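Local structure of putative protein-disulfide isomerase (Pseudomonas syringae pv. tomato, 3GN3) at residues D7-G12 with I52-Q57; L22-P27 with G64-C69; K31-L36 with A89-R94; D38-A41 with N47-V50; A74-G79 with S123-A128. The protein probably acts in thiol-disulfide exchange, perhaps as a disulfide isomerase of the DsbA family, but its substrates and cellular role are unknown. One frame throughout, in Å; residues are numbered along the deposited sequence.

Contact 1: D7-G12 with I52-Q57; sequences DALSWG and IRLQSQ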
# COMPACT_ATOMS: atom_id res chain seq x y z
N ASP A 7 4.72 3.69 20.00
CA ASP A 7 3.91 3.27 21.14
C ASP A 7 3.61 4.31 22.24
O ASP A 7 3.36 3.93 23.37
CB ASP A 7 4.42 1.94 21.73
CG ASP A 7 5.87 2.03 22.30
OD1 ASP A 7 6.38 0.96 22.72
OD2 ASP A 7 6.48 3.13 22.34
N ALA A 8 3.59 5.60 21.92
CA ALA A 8 3.16 6.58 22.91
C ALA A 8 1.67 6.33 23.23
O ALA A 8 1.31 6.08 24.40
CB ALA A 8 3.40 8.03 22.46
N LEU A 9 0.84 6.37 22.20
CA LEU A 9 -0.60 6.33 22.37
C LEU A 9 -1.06 4.89 22.51
O LEU A 9 -1.74 4.35 21.64
CB LEU A 9 -1.27 7.03 21.19
CG LEU A 9 -1.37 8.56 21.26
CD1 LEU A 9 -0.23 9.19 22.03
CD2 LEU A 9 -1.52 9.17 19.88
N SER A 10 -0.68 4.27 23.63
CA SER A 10 -0.83 2.84 23.82
C SER A 10 -1.36 2.50 25.22
O SER A 10 -0.94 3.09 26.20
CB SER A 10 0.51 2.18 23.58
OG SER A 10 0.36 0.78 23.45
N TRP A 11 -2.31 1.56 25.31
CA TRP A 11 -2.90 1.18 26.58
C TRP A 11 -3.14 -0.32 26.59
O TRP A 11 -3.39 -0.94 25.54
CB TRP A 11 -4.24 1.89 26.83
CG TRP A 11 -4.17 3.37 27.05
CD1 TRP A 11 -4.14 4.03 28.25
CD2 TRP A 11 -4.16 4.38 26.03
NE1 TRP A 11 -4.11 5.39 28.05
CE2 TRP A 11 -4.11 5.64 26.70
CE3 TRP A 11 -4.18 4.36 24.62
CZ2 TRP A 11 -4.08 6.86 26.00
CZ3 TRP A 11 -4.15 5.59 23.93
CH2 TRP A 11 -4.10 6.82 24.63
N GLY A 12 -3.09 -0.91 27.78
CA GLY A 12 -3.26 -2.34 27.93
C GLY A 12 -1.91 -2.96 27.68
O GLY A 12 -1.00 -2.28 27.25
N ILE A 52 -3.78 4.05 19.46
CA ILE A 52 -4.28 5.06 18.55
C ILE A 52 -3.18 5.52 17.56
O ILE A 52 -2.04 5.79 17.96
CB ILE A 52 -4.82 6.27 19.34
CG1 ILE A 52 -5.95 5.80 20.26
CG2 ILE A 52 -5.30 7.38 18.38
CD1 ILE A 52 -6.42 6.84 21.28
N ARG A 53 -3.52 5.58 16.28
CA ARG A 53 -2.67 6.24 15.28
C ARG A 53 -3.49 7.37 14.72
O ARG A 53 -4.71 7.25 14.57
CB ARG A 53 -2.24 5.33 14.15
CG ARG A 53 -1.98 3.87 14.47
CD ARG A 53 -1.05 3.71 15.62
NE ARG A 53 -0.30 2.46 15.61
CZ ARG A 53 0.72 2.23 16.43
NH1 ARG A 53 1.06 3.17 17.30
NH2 ARG A 53 1.40 1.09 16.38
N LEU A 54 -2.83 8.47 14.39
CA LEU A 54 -3.53 9.66 13.95
C LEU A 54 -3.60 9.72 12.43
O LEU A 54 -2.57 9.74 11.74
CB LEU A 54 -2.88 10.91 14.58
CG LEU A 54 -2.89 10.85 16.12
CD1 LEU A 54 -2.03 11.94 16.69
CD2 LEU A 54 -4.31 10.90 16.70
N GLN A 55 -4.82 9.69 11.91
CA GLN A 55 -5.06 9.71 10.47
C GLN A 55 -5.53 11.10 10.12
O GLN A 55 -6.74 11.39 10.19
CB GLN A 55 -6.15 8.68 10.12
CG GLN A 55 -6.70 8.74 8.67
CD GLN A 55 -5.76 8.12 7.66
OE1 GLN A 55 -4.60 7.83 7.97
NE2 GLN A 55 -6.26 7.88 6.45
N SER A 56 -4.59 11.97 9.78
CA SER A 56 -4.93 13.34 9.42
C SER A 56 -5.60 13.42 8.03
O SER A 56 -5.01 13.03 7.04
CB SER A 56 -3.65 14.18 9.47
OG SER A 56 -3.92 15.54 9.26
N GLN A 57 -6.84 13.89 7.95
CA GLN A 57 -7.55 13.96 6.66
C GLN A 57 -7.50 15.37 6.07
O GLN A 57 -7.96 16.32 6.72
CB GLN A 57 -9.02 13.52 6.82
CG GLN A 57 -9.25 12.18 7.54
CD GLN A 57 -8.97 10.96 6.67
OE1 GLN A 57 -8.00 10.92 5.92
NE2 GLN A 57 -9.82 9.95 6.79
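L9 carries its CG beside its own backbone N (chi1 -83°), and the branched end of the side chain is thereby sent along the strand of I52 and L54. I52 is extended beyond CG1 (chi2 170°), which delivers its CD1 to the indole of W11. The closest of these apolar contacts is W11 CZ3 to I52 CD1, at 3.7 Å; the methyl comes obliquely to the six-membered ring. Nearer the backbones, L9 CB lies 3.5 Å from I52 O and 4.1 Å from I52 CB, while L9 CD2 grazes L54 CD1 at 4.3 Å. One hydrogen bond joins the two segments, I52 N to L9 O (3.0 Å). It extends the antiparallel pairing of edge strand 10-12 with strand 48-54, in which W11 is bonded to V50. This is the margin of the sheet in the thioredoxin-like domain of the DsbA family, where strand 48-54 also runs parallel to 16-22. L9 is the centre of an inverse gamma turn, closed by a weak bond from S10 N to A8 O, and at this bend the chain enters the edge strand. Leucine and isoleucine suit the place because M87 of helix 79-92 packs on L9, I52 and L54. Tryptophan suits a margin between apolar and polar surroundings: its NE1 is bonded to E81 and its ring receives K80 in a cation-pi contact. R53, alternating with I52 and L54, begins on the other side of the strand, where its guanidinium forms a salt bridge with E19 and a hydrogen bond with S6 O.

Contact 2: L22-P27 with G64-C69; sequences LEPTCP and GVIVRC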
# COMPACT_ATOMS: atom_id res chain seq x y z
N LEU A 22 -7.44 7.20 13.71
CA LEU A 22 -8.47 8.18 14.01
C LEU A 22 -8.12 9.56 13.47
O LEU A 22 -6.98 10.01 13.60
CB LEU A 22 -8.73 8.24 15.53
CG LEU A 22 -9.19 6.98 16.29
CD1 LEU A 22 -8.99 7.17 17.81
CD2 LEU A 22 -10.65 6.59 15.96
N GLU A 23 -9.10 10.20 12.85
CA GLU A 23 -9.02 11.62 12.55
C GLU A 23 -9.76 12.33 13.69
O GLU A 23 -10.96 12.12 13.88
CB GLU A 23 -9.64 11.93 11.16
CG GLU A 23 -10.18 13.36 10.94
CD GLU A 23 -9.12 14.46 11.11
OE1 GLU A 23 -8.07 14.41 10.42
OE2 GLU A 23 -9.37 15.38 11.94
N PRO A 24 -9.05 13.17 14.46
CA PRO A 24 -9.60 13.77 15.70
C PRO A 24 -10.90 14.57 15.54
O PRO A 24 -11.65 14.71 16.52
CB PRO A 24 -8.48 14.70 16.20
CG PRO A 24 -7.25 14.27 15.42
CD PRO A 24 -7.72 13.72 14.12
N THR A 25 -11.17 15.08 14.35
CA THR A 25 -12.39 15.85 14.11
C THR A 25 -13.39 15.14 13.20
O THR A 25 -14.28 15.78 12.63
CB THR A 25 -12.11 17.27 13.52
OG1 THR A 25 -11.44 17.15 12.26
CG2 THR A 25 -11.28 18.09 14.46
N CYS A 26 -13.25 13.82 13.06
CA CYS A 26 -14.15 13.05 12.20
C CYS A 26 -15.25 12.42 13.04
O CYS A 26 -14.97 11.79 14.05
CB CYS A 26 -13.35 12.02 11.41
SG CYS A 26 -14.20 10.46 10.98
N PRO A 27 -16.52 12.58 12.63
CA PRO A 27 -17.65 12.12 13.47
C PRO A 27 -17.59 10.62 13.80
O PRO A 27 -17.87 10.22 14.95
CB PRO A 27 -18.89 12.44 12.62
CG PRO A 27 -18.38 12.68 11.22
CD PRO A 27 -16.97 13.19 11.36
N GLY A 64 -4.08 19.25 10.62
CA GLY A 64 -2.64 19.36 10.88
C GLY A 64 -2.31 20.10 12.17
O GLY A 64 -1.41 19.69 12.92
N VAL A 65 -3.03 21.19 12.44
CA VAL A 65 -2.87 21.94 13.67
C VAL A 65 -3.25 21.04 14.83
O VAL A 65 -2.47 20.83 15.77
CB VAL A 65 -3.76 23.20 13.70
CG1 VAL A 65 -3.64 23.91 15.04
CG2 VAL A 65 -3.45 24.12 12.56
N ILE A 66 -4.46 20.47 14.74
CA ILE A 66 -5.01 19.63 15.81
C ILE A 66 -4.18 18.38 16.08
O ILE A 66 -3.91 18.06 17.23
CB ILE A 66 -6.50 19.30 15.55
CG1 ILE A 66 -7.32 20.60 15.58
CG2 ILE A 66 -7.02 18.27 16.57
CD1 ILE A 66 -8.70 20.50 14.93
N VAL A 67 -3.75 17.70 15.03
CA VAL A 67 -2.89 16.51 15.21
C VAL A 67 -1.58 16.89 15.92
O VAL A 67 -1.14 16.17 16.83
CB VAL A 67 -2.61 15.74 13.87
CG1 VAL A 67 -1.50 14.70 14.03
CG2 VAL A 67 -3.87 15.09 13.34
N ARG A 68 -0.98 18.01 15.50
CA ARG A 68 0.24 18.51 16.16
C ARG A 68 -0.01 18.78 17.67
O ARG A 68 0.81 18.37 18.51
CB ARG A 68 0.80 19.75 15.43
CG ARG A 68 2.25 20.08 15.78
CD ARG A 68 2.79 21.30 15.01
NE ARG A 68 4.07 21.78 15.54
CZ ARG A 68 5.26 21.27 15.24
NH1 ARG A 68 5.38 20.27 14.39
NH2 ARG A 68 6.36 21.77 15.82
N CYS A 69 -1.13 19.41 18.01
CA CYS A 69 -1.52 19.59 19.40
C CYS A 69 -1.58 18.30 20.19
O CYS A 69 -1.14 18.26 21.36
CB CYS A 69 -2.89 20.23 19.50
SG CYS A 69 -2.85 21.94 18.97
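P24 and T25 meet I66 and V67 of helix 63-73, and E23 just before them sets the shape of the loop. E23 OE2 accepts two bonds from T25, from OG1 (2.7 Å) and from N (3.0 Å), which arrive from opposite faces of its plane; OE1 is held by S63 OG and Q57 N, so both oxygens are engaged. The type I turn from E23 to C26 is closed by C26 N on E23 O. Proline fits the second position of this turn, where its ring fixes phi near the required value (-57° here), and offers an apolar edge: P24 CB lies 3.9 Å from I66 CG2, and P24 CG 4.1 Å from V67 CG2. With chi1 at 60°, T25 OG1 faces E23 and is also bonded to H60, while CG2 rests 3.6 Å from I66 CD1. C26 follows as the N-cap of helix 27-33, a position consistent with the first cysteine of the DsbA-family active-site motif; S29 would then stand where the motif has its second. The loop thus runs from strand 16-22 into helix 27-33, with V90 of helix 79-92 covering T25 and I66, I115 of helix 112-123 against I66, and L54 of strand 48-54 packed against V67.

Contact 3: K31-L36 with A89-R94; sequences KAFFKL and AVASHR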
# COMPACT_ATOMS: atom_id res chain seq x y z
N LYS A 31 -16.99 8.76 17.54
CA LYS A 31 -17.81 7.63 17.95
C LYS A 31 -16.93 6.42 18.38
O LYS A 31 -17.09 5.89 19.48
CB LYS A 31 -18.75 7.28 16.81
CG LYS A 31 -19.94 6.44 17.17
CD LYS A 31 -21.14 6.96 16.37
CE LYS A 31 -22.05 5.85 15.87
NZ LYS A 31 -21.41 5.14 14.69
N ALA A 32 -15.98 6.02 17.53
CA ALA A 32 -15.09 4.91 17.90
C ALA A 32 -14.19 5.28 19.08
O ALA A 32 -13.89 4.43 19.94
CB ALA A 32 -14.24 4.45 16.69
N PHE A 33 -13.77 6.54 19.13
CA PHE A 33 -12.87 7.01 20.18
C PHE A 33 -13.51 6.82 21.56
O PHE A 33 -12.92 6.21 22.46
CB PHE A 33 -12.50 8.48 19.95
CG PHE A 33 -11.73 9.09 21.09
CD1 PHE A 33 -10.41 8.74 21.32
CD2 PHE A 33 -12.35 10.00 21.95
CE1 PHE A 33 -9.69 9.30 22.38
CE2 PHE A 33 -11.64 10.58 23.02
CZ PHE A 33 -10.32 10.23 23.24
N PHE A 34 -14.73 7.33 21.71
CA PHE A 34 -15.51 7.14 22.93
C PHE A 34 -15.89 5.68 23.26
O PHE A 34 -16.54 5.45 24.27
CB PHE A 34 -16.75 8.05 22.93
CG PHE A 34 -16.44 9.51 23.17
CD1 PHE A 34 -15.75 9.92 24.32
CD2 PHE A 34 -16.84 10.48 22.26
CE1 PHE A 34 -15.45 11.27 24.55
CE2 PHE A 34 -16.55 11.84 22.48
CZ PHE A 34 -15.86 12.23 23.64
N LYS A 35 -15.48 4.70 22.46
CA LYS A 35 -15.73 3.30 22.78
C LYS A 35 -14.47 2.58 23.22
O LYS A 35 -14.52 1.40 23.61
CB LYS A 35 -16.37 2.56 21.60
CG LYS A 35 -17.81 2.97 21.30
CD LYS A 35 -18.48 1.98 20.33
CE LYS A 35 -19.70 2.60 19.69
NZ LYS A 35 -20.27 1.74 18.62
N LEU A 36 -13.33 3.25 23.18
CA LEU A 36 -12.08 2.55 23.46
C LEU A 36 -11.90 2.18 24.94
O LEU A 36 -11.27 1.16 25.25
CB LEU A 36 -10.87 3.30 22.89
CG LEU A 36 -10.83 3.44 21.36
CD1 LEU A 36 -9.72 4.41 20.96
CD2 LEU A 36 -10.67 2.08 20.64
N ALA A 89 -11.17 16.62 24.38
CA ALA A 89 -11.67 18.00 24.26
C ALA A 89 -12.11 18.32 22.82
O ALA A 89 -13.17 18.95 22.61
CB ALA A 89 -10.64 19.00 24.77
N VAL A 90 -11.32 17.86 21.84
CA VAL A 90 -11.68 18.05 20.43
C VAL A 90 -12.95 17.24 20.10
O VAL A 90 -13.93 17.79 19.57
CB VAL A 90 -10.49 17.70 19.46
CG1 VAL A 90 -10.93 17.72 18.01
CG2 VAL A 90 -9.33 18.68 19.67
N ALA A 91 -12.92 15.96 20.45
CA ALA A 91 -14.06 15.06 20.25
C ALA A 91 -15.39 15.62 20.79
O ALA A 91 -16.39 15.64 20.07
CB ALA A 91 -13.76 13.69 20.83
N SER A 92 -15.39 16.08 22.05
CA SER A 92 -16.58 16.68 22.69
C SER A 92 -17.11 17.93 22.00
O SER A 92 -18.30 18.20 22.05
CB SER A 92 -16.28 17.07 24.12
OG SER A 92 -15.78 15.96 24.82
N HIS A 93 -16.21 18.71 21.41
CA HIS A 93 -16.60 19.93 20.70
C HIS A 93 -16.21 19.80 19.22
O HIS A 93 -15.68 20.74 18.62
CB HIS A 93 -15.91 21.13 21.32
CG HIS A 93 -16.22 21.33 22.77
ND1 HIS A 93 -15.48 20.76 23.78
CD2 HIS A 93 -17.21 22.05 23.38
CE1 HIS A 93 -15.98 21.12 24.95
NE2 HIS A 93 -17.02 21.90 24.74
N ARG A 94 -16.47 18.63 18.64
CA ARG A 94 -15.99 18.29 17.31
C ARG A 94 -16.35 19.36 16.30
O ARG A 94 -15.49 19.89 15.58
CB ARG A 94 -16.55 16.93 16.87
CG ARG A 94 -15.81 16.36 15.70
CD ARG A 94 -16.63 15.35 14.96
NE ARG A 94 -17.87 15.93 14.46
CZ ARG A 94 -17.96 16.68 13.37
NH1 ARG A 94 -16.90 16.95 12.64
NH2 ARG A 94 -19.13 17.17 13.02
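Two helix ends from different parts of the fold meet here: the close of helix 27-33, which probably corresponds to the active-site helix of the thioredoxin-like domain, and the close of helix 79-92. The meeting point is the methyl of A91, approached obliquely by two consecutive phenylalanines. F34 comes nearer, with CE2 3.7 Å and CZ 3.8 Å from A91 CB; F33 CD2 stays at 4.1 Å. The two rings leave the backbone differently: CG of F33 is anti to its N (chi1 172°), whereas CG of F34 lies beside its own N (chi1 -73°). As a result F33 CD2 stands over the centre of one face of the F34 ring. An alanine suits the opposing helix, because its single small methyl lets both rings approach. The helices belong to the two halves of a DsbA-like protein, the thioredoxin-like domain and the helical domain inserted into it, and V30 adds to the same seam by touching A91 and R94. Toward solvent the contact becomes more polar. S92 OG lies at the edge of the F34 ring, near its plane and 3.9 Å from CZ, and bonds back to T88 O. Beyond S92 the helix ends at H93, whose ND1 donates a hydrogen bond to A89 O (3.2 Å), an acceptor that also takes H93 N. This bond, lying in the imidazole plane, limits rotation of the ring, which also stacks with Y122.

Contact 4: D38-A41 with N47-V50; sequences DLLA and NVTV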
# COMPACT_ATOMS: atom_id res chain seq x y z
N ASP A 38 -14.47 1.23 27.04
CA ASP A 38 -15.24 -0.02 27.11
C ASP A 38 -14.47 -1.14 26.50
O ASP A 38 -14.40 -2.23 27.08
CB ASP A 38 -16.55 0.01 26.33
CG ASP A 38 -17.38 1.20 26.62
OD1 ASP A 38 -16.95 2.04 27.46
OD2 ASP A 38 -18.47 1.29 25.99
N LEU A 39 -13.92 -0.90 25.31
CA LEU A 39 -13.23 -1.96 24.62
C LEU A 39 -12.15 -2.61 25.51
O LEU A 39 -12.11 -3.83 25.66
CB LEU A 39 -12.65 -1.49 23.28
CG LEU A 39 -11.89 -2.72 22.78
CD1 LEU A 39 -12.81 -3.68 22.02
CD2 LEU A 39 -10.66 -2.38 22.02
N LEU A 40 -11.30 -1.78 26.10
CA LEU A 40 -10.22 -2.24 26.96
C LEU A 40 -10.76 -2.98 28.21
O LEU A 40 -10.29 -4.06 28.57
CB LEU A 40 -9.37 -1.04 27.34
CG LEU A 40 -7.95 -1.25 27.83
CD1 LEU A 40 -7.13 -2.00 26.79
CD2 LEU A 40 -7.37 0.11 28.12
N ALA A 41 -11.76 -2.37 28.85
CA ALA A 41 -12.48 -2.98 29.98
C ALA A 41 -13.07 -4.35 29.63
O ALA A 41 -12.87 -5.32 30.35
CB ALA A 41 -13.57 -2.03 30.44
N ASN A 47 -5.35 -9.22 27.82
CA ASN A 47 -5.56 -9.81 26.49
C ASN A 47 -5.17 -8.95 25.27
O ASN A 47 -4.76 -9.48 24.23
CB ASN A 47 -7.01 -10.23 26.35
CG ASN A 47 -7.49 -11.00 27.55
OD1 ASN A 47 -6.97 -12.07 27.84
ND2 ASN A 47 -8.46 -10.44 28.27
N VAL A 48 -5.32 -7.63 25.40
CA VAL A 48 -5.14 -6.75 24.27
C VAL A 48 -4.26 -5.58 24.61
O VAL A 48 -4.14 -5.21 25.78
CB VAL A 48 -6.48 -6.21 23.69
CG1 VAL A 48 -7.40 -7.35 23.27
CG2 VAL A 48 -7.17 -5.28 24.67
N THR A 49 -3.66 -5.03 23.56
CA THR A 49 -3.09 -3.69 23.59
C THR A 49 -3.87 -2.84 22.58
O THR A 49 -4.09 -3.25 21.45
CB THR A 49 -1.57 -3.72 23.29
OG1 THR A 49 -0.93 -4.63 24.21
CG2 THR A 49 -0.94 -2.34 23.45
N VAL A 50 -4.33 -1.68 23.02
CA VAL A 50 -5.02 -0.73 22.16
C VAL A 50 -4.08 0.42 21.83
O VAL A 50 -3.56 1.05 22.74
CB VAL A 50 -6.29 -0.18 22.84
CG1 VAL A 50 -6.93 0.90 22.01
CG2 VAL A 50 -7.30 -1.30 23.12
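L39 and L40 press helix 36-43 against V48 and V50 of strand 48-54, within the beta-alpha-beta crossover that links the parallel neighbours 16-22 and 48-54 of the thioredoxin-like sheet. The first shell is purely apolar. V50 CG2 is the shared point, 3.7 Å from L39 CD2 and equally 3.7 Å from L40 CD1. The same L40 CD1 also touches V48 CG2, at 3.9 Å, and so bridges the two valines. L40 and V48 lie alongside one another with their ends pointing opposite ways, while both leucines meet V50 at a slant. Each leucine holds CG anti to its backbone N (chi1 176° for L39, -159° for L40), which reaches from the helix toward the strand. Along the strand V48 and V50 point to the helix and T49 points away, the alternation expected of an extended chain. Valine suits such positions: branched at CB, it is at ease in beta conformation and offers a broad apolar surface. A second shell surrounds these groups. F18 of strand 16-22 touches both L39 and V50, W177 and I181 of helix 174-181 cover L39, with I181 also on V48, and W11 of the edge strand lies on L40. Backbone bonds hold the valine strand on both sides: T49 is paired with R16 and F18, V50 with W11. Farther out, the short connection between helix and strand is tied by N47 ND2 on A43 O, and on the other face of the strand T49 OG1 is hydrogen-bonded to the carbonyl oxygen of G14.

Contact 5: A74-G79 with S123-A128; sequences ATLEGG and SGLALA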
# COMPACT_ATOMS: atom_id res chain seq x y z
N ALA A 74 1.36 14.80 24.15
CA ALA A 74 2.04 13.57 24.51
C ALA A 74 3.44 13.81 25.04
O ALA A 74 4.05 12.87 25.53
CB ALA A 74 2.08 12.59 23.35
N THR A 75 3.95 15.04 24.90
CA THR A 75 5.31 15.39 25.36
C THR A 75 5.33 16.02 26.75
O THR A 75 6.37 16.01 27.39
CB THR A 75 6.12 16.33 24.39
OG1 THR A 75 5.48 17.62 24.28
CG2 THR A 75 6.31 15.70 23.00
N LEU A 76 4.20 16.56 27.20
CA LEU A 76 3.99 16.99 28.59
C LEU A 76 4.20 15.85 29.61
O LEU A 76 4.33 14.68 29.23
CB LEU A 76 2.57 17.52 28.73
CG LEU A 76 2.16 18.62 27.75
CD1 LEU A 76 0.74 19.12 28.03
CD2 LEU A 76 3.17 19.77 27.78
N GLU A 77 4.22 16.19 30.90
CA GLU A 77 4.42 15.17 31.97
C GLU A 77 3.36 14.03 31.96
O GLU A 77 3.69 12.88 32.20
CB GLU A 77 4.52 15.80 33.37
N GLY A 78 2.10 14.37 31.68
CA GLY A 78 1.04 13.36 31.62
C GLY A 78 1.00 12.44 30.40
O GLY A 78 0.11 11.59 30.31
N GLY A 79 1.95 12.61 29.47
CA GLY A 79 2.04 11.81 28.24
C GLY A 79 0.73 11.51 27.49
O GLY A 79 -0.05 12.43 27.11
N SER A 123 -9.28 21.53 27.23
CA SER A 123 -8.55 20.45 27.87
C SER A 123 -7.93 20.89 29.19
O SER A 123 -7.48 20.06 29.98
CB SER A 123 -7.46 19.90 26.93
OG SER A 123 -6.35 20.78 26.83
N GLY A 124 -7.88 22.21 29.42
CA GLY A 124 -7.12 22.78 30.53
C GLY A 124 -5.63 22.44 30.52
O GLY A 124 -5.00 22.29 31.57
N LEU A 125 -5.05 22.30 29.33
CA LEU A 125 -3.60 22.07 29.22
C LEU A 125 -2.92 23.23 28.49
O LEU A 125 -3.53 23.90 27.65
CB LEU A 125 -3.30 20.77 28.48
CG LEU A 125 -3.52 19.42 29.15
CD1 LEU A 125 -3.45 18.31 28.09
CD2 LEU A 125 -2.51 19.18 30.25
N ALA A 126 -1.66 23.47 28.83
CA ALA A 126 -0.87 24.51 28.18
C ALA A 126 -0.08 23.82 27.07
O ALA A 126 0.72 22.93 27.32
CB ALA A 126 0.06 25.16 29.19
N LEU A 127 -0.34 24.23 25.83
CA LEU A 127 0.18 23.49 24.67
C LEU A 127 1.12 24.28 23.77
O LEU A 127 2.07 23.70 23.21
CB LEU A 127 -0.97 22.93 23.84
CG LEU A 127 -1.86 21.92 24.54
CD1 LEU A 127 -3.14 21.71 23.76
CD2 LEU A 127 -1.13 20.59 24.79
N ALA A 128 0.86 25.59 23.64
CA ALA A 128 1.61 26.49 22.76
C ALA A 128 3.10 26.23 22.79
O ALA A 128 3.71 25.98 21.75
CB ALA A 128 1.31 27.96 23.06
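The flat group in this contact is the peptide carbonyl of A126, met by the forked end of L76. L76 CD1 stands well above the carbonyl plane, 3.9 Å from A126 O, and L76 CD2 lies near the level of the plane, 4.0 Å from the same oxygen. The fork is aimed there with CG beside the backbone N of L76 (chi1 -54°). L76 CD1 also touches a methyl from each residue flanking A126: L125 CD2 at 3.9 Å and L127 CD2 at 4.0 Å. Leucine suits the place because one methyl can lie among three neighbours while the other approaches the same oxygen close to its plane. L76 to G79 form a type I turn closed by G79 N on L76 O; G124, where the chain leaves helix 112-123, also has positive phi, as G79 does, which glycine accepts easily. L125 and L127 are backed by V86 of helix 79-92, and E120 OE1 accepts hydrogen bonds from L127 N and A128 N. Here two interhelical loops, between 63-73 and 79-92 and between 112-123 and 128-132, lean together at one end of the helical domain that DsbA-family proteins carry inserted in a thioredoxin fold.

How the contacts relate
Contacts 1, 2 and 4 are buried, whereas contacts 3 and 5 are only partly so. Contacts 1 and 4 share strand 48-54, one along its edge-strand neighbour and the other against the crossover helix; only contact 1 has a hydrogen bond between its segments. Contacts 2 and 3 adjoin through T25 O and R94 NH1, and both join the thioredoxin-like part to the helical one, by aliphatic groups in the first and by aromatic rings on a methyl in the second. Contact 5 lies wholly among the helices, about 24 Å from contact 4 between centres. Contacts 1 and 2 also reach the second subunit.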